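Side-chain contact in intracellular serine protease (Bacillus licheniformis, PDB 4ZOQ), which probably acts as a subtilisin-like serine endopeptidase that cuts peptide bonds in lanthipeptide maturation: residues 292-295 against 300-303. Sequence-based numbering, arbitrary orientation.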
ATOM      1  N   GLU B 292      15.513   5.831 -12.291  1.00 32.70           N
ATOM      2  CA  GLU B 292      16.921   6.064 -12.555  1.00 35.92           C
ATOM      3  C   GLU B 292      17.556   4.900 -13.332  1.00 35.38           C
ATOM      4  O   GLU B 292      18.294   5.110 -14.297  1.00 35.72           O
ATOM      5  CB  GLU B 292      17.698   6.287 -11.272  1.00 33.96           C
ATOM      6  CG  GLU B 292      19.165   6.456 -11.548  1.00 36.10           C
ATOM      7  CD  GLU B 292      19.841   7.373 -10.576  1.00 40.61           C
ATOM      8  OE1 GLU B 292      19.216   8.381 -10.168  1.00 40.89           O
ATOM      9  OE2 GLU B 292      21.005   7.086 -10.229  1.00 37.75           O
ATOM     10  N   TYR B 293      17.253   3.677 -12.918  1.00 33.84           N
ATOM     11  CA  TYR B 293      17.878   2.510 -13.534  1.00 38.35           C
ATOM     12  C   TYR B 293      17.513   2.416 -15.019  1.00 36.42           C
ATOM     13  O   TYR B 293      18.363   2.150 -15.867  1.00 36.48           O
ATOM     14  CB  TYR B 293      17.447   1.232 -12.804  1.00 33.49           C
ATOM     15  CG  TYR B 293      18.184  -0.010 -13.239  1.00 37.68           C
ATOM     16  CD1 TYR B 293      17.856  -0.673 -14.424  1.00 39.77           C
ATOM     17  CD2 TYR B 293      19.236  -0.512 -12.467  1.00 37.40           C
ATOM     18  CE1 TYR B 293      18.548  -1.834 -14.819  1.00 44.48           C
ATOM     19  CE2 TYR B 293      19.942  -1.659 -12.847  1.00 38.46           C
ATOM     20  CZ  TYR B 293      19.592  -2.313 -14.019  1.00 45.01           C
ATOM     21  OH  TYR B 293      20.294  -3.430 -14.391  1.00 47.72           O
ATOM     22  N   ARG B 294      16.265   2.714 -15.336  1.00 32.94           N
ATOM     23  CA  ARG B 294      15.807   2.557 -16.711  1.00 34.97           C
ATOM     24  C   ARG B 294      16.452   3.658 -17.543  1.00 41.53           C
ATOM     25  O   ARG B 294      16.806   3.472 -18.702  1.00 42.58           O
ATOM     26  CB  ARG B 294      14.297   2.642 -16.762  1.00 32.67           C
ATOM     27  CG  ARG B 294      13.596   1.450 -16.146  1.00 35.70           C
ATOM     28  CD  ARG B 294      12.087   1.592 -16.214  1.00 34.60           C
ATOM     29  NE  ARG B 294      11.615   1.409 -17.575  1.00 45.53           N
ATOM     30  CZ  ARG B 294      10.344   1.481 -17.943  1.00 51.62           C
ATOM     31  NH1 ARG B 294       9.407   1.738 -17.037  1.00 41.01           N
ATOM     32  NH2 ARG B 294      10.019   1.303 -19.224  1.00 54.23           N
ATOM     33  N   GLU B 295      16.671   4.795 -16.899  1.00 41.94           N
ATOM     34  CA  GLU B 295      17.312   5.921 -17.548  1.00 41.86           C
ATOM     35  C   GLU B 295      18.777   5.649 -17.863  1.00 42.56           C
ATOM     36  O   GLU B 295      19.293   6.085 -18.893  1.00 40.00           O
ATOM     37  CB  GLU B 295      17.194   7.161 -16.667  1.00 38.95           C
ATOM     38  CG  GLU B 295      17.573   8.441 -17.370  1.00 43.51           C
ATOM     39  CD  GLU B 295      17.087   9.668 -16.637  1.00 41.75           C
ATOM     40  OE1 GLU B 295      17.682  10.741 -16.858  1.00 45.34           O
ATOM     41  OE2 GLU B 295      16.181   9.538 -15.785  1.00 40.16           O
ATOM     42  N   LYS B 300      14.745  -2.666 -17.975  1.00 43.32           N
ATOM     43  CA  LYS B 300      14.064  -2.649 -16.678  1.00 43.17           C
ATOM     44  C   LYS B 300      14.843  -3.486 -15.668  1.00 43.75           C
ATOM     45  O   LYS B 300      15.322  -4.570 -15.996  1.00 49.34           O
ATOM     46  CB  LYS B 300      12.625  -3.171 -16.775  1.00 40.92           C
ATOM     47  CG  LYS B 300      11.690  -2.266 -17.541  1.00 43.64           C
ATOM     48  CD  LYS B 300      10.363  -2.942 -17.862  1.00 49.52           C
ATOM     49  CE  LYS B 300       9.466  -1.987 -18.655  1.00 54.01           C
ATOM     50  NZ  LYS B 300       8.100  -2.524 -18.835  1.00 65.49           N
ATOM     51  N   PRO B 301      14.961  -2.998 -14.429  1.00 38.84           N
ATOM     52  CA  PRO B 301      15.628  -3.806 -13.407  1.00 37.59           C
ATOM     53  C   PRO B 301      14.681  -4.912 -12.896  1.00 36.31           C
ATOM     54  O   PRO B 301      13.464  -4.800 -13.024  1.00 33.26           O
ATOM     55  CB  PRO B 301      15.974  -2.778 -12.321  1.00 34.00           C
ATOM     56  CG  PRO B 301      14.903  -1.772 -12.415  1.00 38.07           C
ATOM     57  CD  PRO B 301      14.502  -1.701 -13.901  1.00 38.66           C
ATOM     58  N   SER B 302      15.225  -5.997 -12.359  1.00 39.31           N
ATOM     59  CA  SER B 302      14.377  -7.004 -11.730  1.00 35.28           C
ATOM     60  C   SER B 302      13.880  -6.459 -10.380  1.00 38.53           C
ATOM     61  O   SER B 302      14.461  -5.494  -9.864  1.00 36.23           O
ATOM     62  CB  SER B 302      15.141  -8.293 -11.528  1.00 32.13           C
ATOM     63  OG  SER B 302      16.128  -8.122 -10.536  1.00 33.42           O
ATOM     64  N   ALA B 303      12.807  -7.045  -9.840  1.00 36.63           N
ATOM     65  CA  ALA B 303      12.284  -6.704  -8.512  1.00 33.74           C
ATOM     66  C   ALA B 303      13.365  -6.884  -7.467  1.00 37.65           C
ATOM     67  O   ALA B 303      13.441  -6.133  -6.496  1.00 40.61           O
ATOM     68  CB  ALA B 303      11.076  -7.550  -8.170  1.00 33.16           C
TER
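Tyr293 and Pro301 make a CH-pi contact at the surface of the subtilase fold, where the last turns of helix 275-297 meet the loop leading into helix 303-313. It packs the end of the first helix against the loop that joins it to the second, away from the predicted charge relay residues. Pro301 lies over one face of the phenol, its CB 3.6 Å from the ring centroid and only 14° off the ring normal. CD of the proline also approaches the Tyr293 ring, 3.5 Å from CD1. Tyr293 turns its ring to the loop with CG anti to the backbone N (chi1 -172°), and its hydroxyl oxygen accepts a hydrogen bond from Gln305 NE2, tying the end of the ring to the next helix. Replacing Tyr293 by an alanine is likely to strip the proline of its aromatic platform and leave Gln305 NE2 without its hydroxyl acceptor. Ser302, the residue after Pro301, is the N-cap of helix 303-313, and its side chain caps a backbone N of that helix. Arg294 CG approaches Pro301 CD at 4.0 Å, and the arginine then runs alongside Lys300, both side chains pointing the same way. A bend at chi3 (73°) turns the guanidinium so that one face meets Lys300 CE. The two like charges come close, NZ of Lys300 lying 4.3 Å from NH2 of Arg294, but a salt bridge from Arg294 NH1 to Glu132 is likely to offset their repulsion. Lys300 CE sits over the guanidinium plane toward its rim, 3.4 Å from Arg294 NH2.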